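Local coordinates for protein putative immunoglobulin A1 protease (Bacteroides ovatus, PDB 3N6Z) that is a putative immunoglobulin A1 protease, probably a hydrolase, built as a repetitive parallel beta-helix-like solenoid, its activity remaining inferred, at residues Tyr238-Thr246 with Ala269-Val277; Thr282-Ser292 with Ala322-Ala331. All coordinates share one frame; numbering follows the deposited sequence.

Contacts 1 and 2 follow each other along the chain, their centres 13 Å apart on the same side of the molecule's centre. Contact 1, residues 238-246 with 269-277, joins two successive coils of what looks like a parallel beta-solenoid. Contact 2, residues 282-292 with 322-331, lies nearer the end of the stack, about 19 Å from the chain's centre against 14 Å for contact 1. Strand 274-276 leads directly into strand 282-284, and the two contacts touch: Leu274 CB is 3.6 Å from Val283 CG1, while Leu274 CD1 comes within 3.8 Å of Arg285 CA. The leucine therefore links the coil-to-coil pairing to the end contact. No active site can be placed at either.

Contact 1. Residues Tyr238-Thr246 with Ala269-Val277; sequences YAYGAVSAT and AAWSNLTGV
Strands 243-245 and 274-276 run parallel, 4.8 Å apart at 5°, with Val243 opposite Leu274 and Ser244 opposite Thr275. Val243 N gives a nearly straight bond to Asn273 O (3.0 Å), Val243 O accepts from Thr275 N, and the sequence continues through Ala245 N to Thr275 O and Val277 N to Ala245 O, the exchange that joins adjacent coils of a solenoid. At the other end, Trp271 N reaches Ala239 O at 2.8 Å, and between these pairs the chains turn a corner.

Val243 and Leu274 lie side by side, pointing the same way: CD2 of the leucine rests 3.7 Å from Val243 CB, and branched aliphatic residues suit this buried face. On the other face Ser244 CB meets Thr275 CB at 4.0 Å, small polar residues fitting a partly exposed surface; a water joins Thr275 OG1 to Val243 O. Trp271 CG stands anti to the backbone N (chi1 -152°), which sets the indole beside Tyr238, where CE3 touches Tyr238 CE2 at 3.7 Å, the two ring planes inclined at 48°. Tyr240 CB packs on Trp271 CB (3.9 Å). Together these broad aromatics fill the corner region against Tyr356 and helix 334-344.

Tyr238 OH bonds Pro357 O, and Tyr356 stacks on Tyr240. Helix 334-344 covers Ala269 and Trp271, strand 248-251 meets Val243, Ala245 and Leu274 through Val250, and strands 204-206 and 209-212 continue the pairing beyond 238-246.

Contact 2. Residues Thr282-Ser292 with Ala322-Ala331; sequences TVGRIVGVSAS and ATGTTFHGVA
Arg285 swings CG beside its backbone N (chi1 -58°) and bends at chi3 (-67°), which lays the guanidinium against the carbonyls of His328 and Gly329, while His328, its CG also beside the backbone N, turns its ring back to the start of the arginine. Arg285 N donates to the acceptor His328 ND1 in the ring plane at 3.1 Å. Arg285 NE gives a fairly straight bond to His328 O (2.8 Å), and Arg285 NH2 reaches Gly329 O at 2.9 Å; both oxygens lie near the guanidinium plane, which stands 79° from the imidazole. Arg285 NH2 also forms a salt bridge with Asp318, a carboxylate shared with Ala331 N. A long side chain with several donors suits a place beside two successive backbone carbonyls. Were this arginine an alanine, those carbonyls would probably lose these donors and Asp318 its salt-bridge partner.

Ile286 and Val287 both face Phe327 in a classic beta bulge: Phe327 O accepts from Ile286 N (2.8 Å) and Val287 N, and Phe327 N returns a bond to Val287 O (3.0 Å). Ile286 lies alongside the phenyl ring, Ile286 CB 3.6 Å from Phe327 CD2, and the small Ala291 sets its CB 3.6 Å from Phe327 CB. Gly329 takes a positive phi, which favours glycine, and lies close against Ile286 CG1.

Loop 322-329 lies against strands 282-284 and 287-289, joined by a single antiparallel bridge, Val287 with Phe327, before the chain enters strand 330-332, outermost in its parallel sheet. Tyr296 of strand 294-296 stacks on Phe327, and Cys299 of strand 299-302 touches Ile286 and Phe327.

Contact 1. Residues Tyr238-Thr246 with Ala269-Val277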
loop_
_atom_site.group_PDB
_atom_site.type_symbol
_atom_site.label_atom_id
_atom_site.label_comp_id
_atom_site.label_asym_id
_atom_site.label_seq_id
_atom_site.Cartn_x
_atom_site.Cartn_y
_atom_site.Cartn_z
ATOM N N TYR A 238 1.092 6.417 -8.190
ATOM C CA TYR A 238 1.245 5.634 -9.413
ATOM C C TYR A 238 1.907 4.306 -9.132
ATOM O O TYR A 238 2.579 4.143 -8.115
ATOM C CB TYR A 238 1.957 6.444 -10.524
ATOM C CG TYR A 238 3.430 6.226 -10.716
ATOM C CD1 TYR A 238 4.381 6.878 -9.930
ATOM C CD2 TYR A 238 3.889 5.361 -11.699
ATOM C CE1 TYR A 238 5.755 6.674 -10.140
ATOM C CE2 TYR A 238 5.243 5.159 -11.920
ATOM C CZ TYR A 238 6.180 5.800 -11.129
ATOM O OH TYR A 238 7.513 5.591 -11.379
ATOM N N ALA A 239 1.748 3.375 -10.064
ATOM C CA ALA A 239 2.358 2.068 -9.959
ATOM C C ALA A 239 2.877 1.610 -11.303
ATOM O O ALA A 239 2.340 1.974 -12.349
ATOM C CB ALA A 239 1.365 1.035 -9.386
ATOM N N TYR A 240 3.912 0.777 -11.264
ATOM C CA TYR A 240 4.453 0.186 -12.476
ATOM C C TYR A 240 4.852 -1.257 -12.388
ATOM O O TYR A 240 5.337 -1.846 -13.381
ATOM C CB TYR A 240 5.522 1.066 -13.097
ATOM C CG TYR A 240 6.829 1.275 -12.364
ATOM C CD1 TYR A 240 6.926 2.175 -11.313
ATOM C CD2 TYR A 240 8.006 0.682 -12.830
ATOM C CE1 TYR A 240 8.145 2.466 -10.723
ATOM C CE2 TYR A 240 9.247 0.946 -12.211
ATOM C CZ TYR A 240 9.301 1.868 -11.174
ATOM O OH TYR A 240 10.475 2.200 -10.519
ATOM N N GLY A 241 4.607 -1.897 -11.256
ATOM C CA GLY A 241 4.763 -3.365 -11.231
ATOM C C GLY A 241 3.598 -4.129 -11.876
ATOM O O GLY A 241 2.469 -3.667 -11.890
ATOM N N ALA A 242 3.855 -5.289 -12.439
ATOM C CA ALA A 242 2.799 -6.096 -13.074
ATOM C C ALA A 242 1.724 -6.493 -12.065
ATOM O O ALA A 242 2.058 -6.948 -10.984
ATOM C CB ALA A 242 3.414 -7.351 -13.694
ATOM N N VAL A 243 0.457 -6.331 -12.435
ATOM C CA VAL A 243 -0.684 -6.615 -11.551
ATOM C C VAL A 243 -1.524 -7.704 -12.213
ATOM O O VAL A 243 -1.843 -7.597 -13.406
ATOM C CB VAL A 243 -1.574 -5.378 -11.264
ATOM C CG1 VAL A 243 -2.619 -5.672 -10.204
ATOM C CG2 VAL A 243 -0.735 -4.180 -10.902
ATOM N N SER A 244 -1.890 -8.737 -11.460
ATOM C CA SER A 244 -2.684 -9.828 -12.006
ATOM C C SER A 244 -3.612 -10.464 -10.980
ATOM O O SER A 244 -3.405 -10.332 -9.777
ATOM C CB SER A 244 -1.750 -10.864 -12.623
ATOM O OG SER A 244 -0.991 -11.468 -11.610
ATOM N N ALA A 245 -4.671 -11.100 -11.489
ATOM C CA ALA A 245 -5.547 -11.935 -10.677
ATOM C C ALA A 245 -5.839 -13.215 -11.447
ATOM O O ALA A 245 -6.061 -13.178 -12.670
ATOM C CB ALA A 245 -6.879 -11.195 -10.318
ATOM N N THR A 246 -5.889 -14.333 -10.728
ATOM C CA THR A 246 -6.312 -15.613 -11.307
ATOM C C THR A 246 -7.736 -15.541 -11.843
ATOM O O THR A 246 -7.998 -15.989 -12.962
ATOM C CB THR A 246 -6.210 -16.694 -10.226
ATOM O OG1 THR A 246 -4.846 -16.805 -9.838
ATOM C CG2 THR A 246 -6.761 -18.026 -10.676
ATOM N N ALA A 269 -1.884 7.672 -11.607
ATOM C CA ALA A 269 -1.535 7.103 -12.905
ATOM C C ALA A 269 -1.215 5.605 -12.836
ATOM O O ALA A 269 -0.538 5.127 -11.902
ATOM C CB ALA A 269 -0.316 7.840 -13.508
ATOM N N ALA A 270 -1.666 4.877 -13.850
ATOM C CA ALA A 270 -1.367 3.461 -14.016
ATOM C C ALA A 270 -0.246 3.298 -15.028
ATOM O O ALA A 270 -0.349 3.796 -16.161
ATOM C CB ALA A 270 -2.630 2.685 -14.475
ATOM N N TRP A 271 0.786 2.580 -14.640
ATOM C CA TRP A 271 1.915 2.296 -15.512
ATOM C C TRP A 271 2.325 0.840 -15.416
ATOM O O TRP A 271 3.467 0.472 -15.734
ATOM C CB TRP A 271 3.057 3.278 -15.205
ATOM C CG TRP A 271 3.996 3.613 -16.286
ATOM C CD1 TRP A 271 4.343 2.852 -17.365
ATOM C CD2 TRP A 271 4.791 4.800 -16.356
ATOM N NE1 TRP A 271 5.263 3.534 -18.139
ATOM C CE2 TRP A 271 5.562 4.721 -17.534
ATOM C CE3 TRP A 271 4.905 5.929 -15.548
ATOM C CZ2 TRP A 271 6.473 5.735 -17.908
ATOM C CZ3 TRP A 271 5.785 6.929 -15.912
ATOM C CH2 TRP A 271 6.564 6.821 -17.081
ATOM N N SER A 272 1.369 -0.024 -15.064
ATOM C CA SER A 272 1.574 -1.464 -14.920
ATOM C C SER A 272 0.905 -2.232 -16.058
ATOM O O SER A 272 -0.190 -1.883 -16.489
ATOM C CB SER A 272 0.950 -1.947 -13.607
ATOM O OG SER A 272 1.557 -1.336 -12.498
ATOM N N ASN A 273 1.515 -3.342 -16.479
ATOM C CA ASN A 273 0.811 -4.338 -17.276
ATOM C C ASN A 273 -0.176 -5.103 -16.382
ATOM O O ASN A 273 0.158 -5.431 -15.232
ATOM C CB ASN A 273 1.807 -5.309 -17.903
ATOM C CG ASN A 273 2.746 -4.628 -18.882
ATOM O OD1 ASN A 273 2.334 -3.719 -19.607
ATOM N ND2 ASN A 273 4.003 -5.077 -18.930
ATOM N N LEU A 274 -1.385 -5.338 -16.902
ATOM C CA LEU A 274 -2.516 -5.829 -16.121
ATOM C C LEU A 274 -3.065 -7.080 -16.780
ATOM O O LEU A 274 -3.385 -7.060 -17.986
ATOM C CB LEU A 274 -3.613 -4.768 -16.046
ATOM C CG LEU A 274 -3.218 -3.357 -15.631
ATOM C CD1 LEU A 274 -4.454 -2.448 -15.626
ATOM C CD2 LEU A 274 -2.602 -3.366 -14.221
ATOM N N THR A 275 -3.181 -8.151 -15.988
ATOM C CA THR A 275 -3.577 -9.463 -16.486
ATOM C C THR A 275 -4.642 -10.127 -15.625
ATOM O O THR A 275 -4.429 -10.369 -14.445
ATOM C CB THR A 275 -2.362 -10.387 -16.596
ATOM O OG1 THR A 275 -1.354 -9.747 -17.379
ATOM C CG2 THR A 275 -2.749 -11.759 -17.180
ATOM N N GLY A 276 -5.802 -10.410 -16.215
ATOM C CA GLY A 276 -6.818 -11.279 -15.606
ATOM C C GLY A 276 -6.703 -12.617 -16.296
ATOM O O GLY A 276 -6.869 -12.690 -17.507
ATOM N N VAL A 277 -6.419 -13.681 -15.543
ATOM C CA VAL A 277 -6.181 -14.988 -16.160
ATOM C C VAL A 277 -7.479 -15.617 -16.677
ATOM O O VAL A 277 -7.583 -15.926 -17.864
ATOM C CB VAL A 277 -5.417 -15.922 -15.219
ATOM C CG1 VAL A 277 -5.211 -17.282 -15.904
ATOM C CG2 VAL A 277 -4.069 -15.295 -14.841
HETATM O O HOH W 1 -0.433 0.634 -12.498
HETATM O O HOH W 2 4.115 -3.737 -15.234
HETATM O O HOH W 3 0.289 -8.429 -15.683
#

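Contact 2. Residues Thr282-Ser292 with Ala322-Ala331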
loop_
_atom_site.group_PDB
_atom_site.type_symbol
_atom_site.label_atom_id
_atom_site.label_comp_id
_atom_site.label_asym_id
_atom_site.label_seq_id
_atom_site.Cartn_x
_atom_site.Cartn_y
_atom_site.Cartn_z
ATOM N N THR A 282 -12.176 -8.972 -14.975
ATOM C CA THR A 282 -12.353 -7.597 -15.453
ATOM C C THR A 282 -11.042 -6.857 -15.208
ATOM O O THR A 282 -10.429 -6.993 -14.152
ATOM C CB THR A 282 -13.556 -6.896 -14.800
ATOM O OG1 THR A 282 -13.414 -6.917 -13.377
ATOM C CG2 THR A 282 -14.851 -7.603 -15.195
ATOM N N VAL A 283 -10.617 -6.084 -16.199
ATOM C CA VAL A 283 -9.384 -5.321 -16.141
ATOM C C VAL A 283 -9.651 -3.873 -16.472
ATOM O O VAL A 283 -10.156 -3.561 -17.558
ATOM C CB VAL A 283 -8.325 -5.930 -17.060
ATOM C CG1 VAL A 283 -7.058 -5.069 -17.059
ATOM C CG2 VAL A 283 -8.023 -7.380 -16.671
ATOM N N GLY A 284 -9.317 -2.994 -15.536
ATOM C CA GLY A 284 -9.464 -1.537 -15.726
ATOM C C GLY A 284 -8.102 -0.890 -15.576
ATOM O O GLY A 284 -7.342 -1.219 -14.643
ATOM N N ARG A 285 -7.760 0.055 -16.441
ATOM C CA ARG A 285 -6.434 0.678 -16.298
ATOM C C ARG A 285 -6.310 1.285 -14.909
ATOM O O ARG A 285 -5.223 1.266 -14.337
ATOM C CB ARG A 285 -6.114 1.681 -17.391
ATOM C CG ARG A 285 -6.157 1.108 -18.787
ATOM C CD ARG A 285 -5.536 2.032 -19.838
ATOM N NE ARG A 285 -6.318 3.253 -20.004
ATOM C CZ ARG A 285 -6.419 3.957 -21.128
ATOM N NH1 ARG A 285 -5.706 3.620 -22.198
ATOM N NH2 ARG A 285 -7.235 5.001 -21.166
ATOM N N ILE A 286 -7.393 1.882 -14.382
ATOM C CA ILE A 286 -7.361 2.476 -13.030
ATOM C C ILE A 286 -8.035 1.565 -11.991
ATOM O O ILE A 286 -7.441 1.248 -10.939
ATOM C CB ILE A 286 -7.990 3.901 -12.999
ATOM C CG1 ILE A 286 -7.466 4.792 -14.154
ATOM C CG2 ILE A 286 -7.723 4.609 -11.646
ATOM C CD1 ILE A 286 -5.950 5.009 -14.110
ATOM N N VAL A 287 -9.299 1.217 -12.231
ATOM C CA VAL A 287 -10.126 0.444 -11.284
ATOM C C VAL A 287 -10.747 -0.743 -12.009
ATOM O O VAL A 287 -11.320 -0.587 -13.102
ATOM C CB VAL A 287 -11.254 1.293 -10.659
ATOM C CG1 VAL A 287 -12.051 0.462 -9.682
ATOM C CG2 VAL A 287 -10.711 2.581 -10.020
ATOM N N GLY A 288 -10.703 -1.918 -11.370
ATOM C CA GLY A 288 -11.201 -3.164 -11.981
ATOM C C GLY A 288 -12.640 -3.598 -11.768
ATOM O O GLY A 288 -13.182 -4.291 -12.647
ATOM N N VAL A 289 -13.264 -3.212 -10.648
ATOM C CA VAL A 289 -14.602 -3.688 -10.286
ATOM C C VAL A 289 -15.406 -2.606 -9.598
ATOM O O VAL A 289 -14.906 -1.938 -8.675
ATOM C CB VAL A 289 -14.565 -4.894 -9.288
ATOM C CG1 VAL A 289 -15.992 -5.498 -9.091
ATOM C CG2 VAL A 289 -13.560 -5.950 -9.715
ATOM N N SER A 290 -16.681 -2.473 -10.008
ATOM C CA SER A 290 -17.621 -1.500 -9.460
ATOM C C SER A 290 -17.042 -0.094 -9.518
ATOM O O SER A 290 -17.285 0.733 -8.644
ATOM C CB SER A 290 -18.063 -1.898 -8.054
ATOM O OG SER A 290 -18.868 -3.073 -8.132
ATOM N N ALA A 291 -16.332 0.202 -10.613
ATOM C CA ALA A 291 -15.672 1.494 -10.761
ATOM C C ALA A 291 -16.645 2.665 -10.749
ATOM O O ALA A 291 -16.277 3.774 -10.352
ATOM C CB ALA A 291 -14.838 1.527 -12.014
ATOM N N SER A 292 -17.899 2.441 -11.185
ATOM C CA SER A 292 -18.908 3.516 -11.207
ATOM C C SER A 292 -19.259 4.069 -9.834
ATOM O O SER A 292 -19.857 5.145 -9.725
ATOM C CB SER A 292 -20.154 3.018 -11.932
ATOM O OG SER A 292 -20.829 2.063 -11.139
ATOM N N ALA A 322 -16.419 6.746 -14.682
ATOM C CA ALA A 322 -16.806 5.376 -14.938
ATOM C C ALA A 322 -18.325 5.259 -14.896
ATOM O O ALA A 322 -18.979 5.697 -13.935
ATOM C CB ALA A 322 -16.224 4.418 -13.908
ATOM N N THR A 323 -18.842 4.634 -15.942
ATOM C CA THR A 323 -20.272 4.322 -16.010
ATOM C C THR A 323 -20.580 2.859 -15.677
ATOM O O THR A 323 -21.736 2.529 -15.348
ATOM C CB THR A 323 -20.841 4.715 -17.378
ATOM O OG1 THR A 323 -20.030 4.134 -18.403
ATOM C CG2 THR A 323 -20.829 6.248 -17.503
ATOM N N GLY A 324 -19.559 1.999 -15.700
ATOM C CA GLY A 324 -19.731 0.575 -15.468
ATOM C C GLY A 324 -18.680 -0.008 -14.566
ATOM O O GLY A 324 -18.213 0.674 -13.636
ATOM N N THR A 325 -18.264 -1.242 -14.862
ATOM C CA THR A 325 -17.440 -2.040 -13.969
ATOM C C THR A 325 -16.014 -1.493 -13.817
ATOM O O THR A 325 -15.423 -1.510 -12.727
ATOM C CB THR A 325 -17.440 -3.492 -14.494
ATOM O OG1 THR A 325 -18.788 -3.979 -14.397
ATOM C CG2 THR A 325 -16.489 -4.397 -13.712
ATOM N N THR A 326 -15.445 -1.080 -14.948
ATOM C CA THR A 326 -14.063 -0.647 -14.987
ATOM C C THR A 326 -13.944 0.841 -15.203
ATOM O O THR A 326 -14.861 1.505 -15.706
ATOM C CB THR A 326 -13.258 -1.395 -16.096
ATOM O OG1 THR A 326 -13.757 -1.068 -17.403
ATOM C CG2 THR A 326 -13.274 -2.922 -15.899
ATOM N N PHE A 327 -12.796 1.384 -14.808
ATOM C CA PHE A 327 -12.448 2.765 -15.122
ATOM C C PHE A 327 -11.044 2.775 -15.698
ATOM O O PHE A 327 -10.123 2.283 -15.044
ATOM C CB PHE A 327 -12.540 3.659 -13.880
ATOM C CG PHE A 327 -12.083 5.087 -14.130
ATOM C CD1 PHE A 327 -12.605 5.822 -15.187
ATOM C CD2 PHE A 327 -11.126 5.677 -13.318
ATOM C CE1 PHE A 327 -12.189 7.135 -15.400
ATOM C CE2 PHE A 327 -10.702 6.964 -13.533
ATOM C CZ PHE A 327 -11.211 7.684 -14.579
ATOM N N HIS A 328 -10.887 3.409 -16.872
ATOM C CA HIS A 328 -9.621 3.353 -17.599
ATOM C C HIS A 328 -8.809 4.644 -17.568
ATOM O O HIS A 328 -7.653 4.630 -17.958
ATOM C CB HIS A 328 -9.871 3.012 -19.057
ATOM C CG HIS A 328 -10.381 1.624 -19.274
ATOM N ND1 HIS A 328 -9.822 0.505 -18.677
ATOM C CD2 HIS A 328 -11.401 1.182 -20.044
ATOM C CE1 HIS A 328 -10.484 -0.566 -19.094
ATOM N NE2 HIS A 328 -11.433 -0.181 -19.942
ATOM N N GLY A 329 -9.390 5.766 -17.122
ATOM C CA GLY A 329 -8.638 7.007 -17.192
ATOM C C GLY A 329 -8.258 7.387 -18.634
ATOM O O GLY A 329 -8.845 6.884 -19.577
ATOM N N VAL A 330 -7.296 8.293 -18.756
ATOM C CA VAL A 330 -6.879 8.861 -20.031
ATOM C C VAL A 330 -5.432 8.487 -20.340
ATOM O O VAL A 330 -4.553 8.686 -19.504
ATOM C CB VAL A 330 -7.040 10.395 -19.994
ATOM C CG1 VAL A 330 -6.423 11.055 -21.251
ATOM C CG2 VAL A 330 -8.540 10.766 -19.803
ATOM N N ALA A 331 -5.180 7.982 -21.530
ATOM C CA ALA A 331 -3.843 7.599 -21.925
ATOM C C ALA A 331 -2.888 8.791 -22.077
ATOM O O ALA A 331 -3.270 9.853 -22.586
ATOM C CB ALA A 331 -3.874 6.762 -23.204
HETATM O O HOH W 4 -18.957 -4.114 -11.074
HETATM O O HOH W 5 -20.223 -0.545 -11.249
HETATM O O HOH W 6 -19.859 7.499 -12.097
#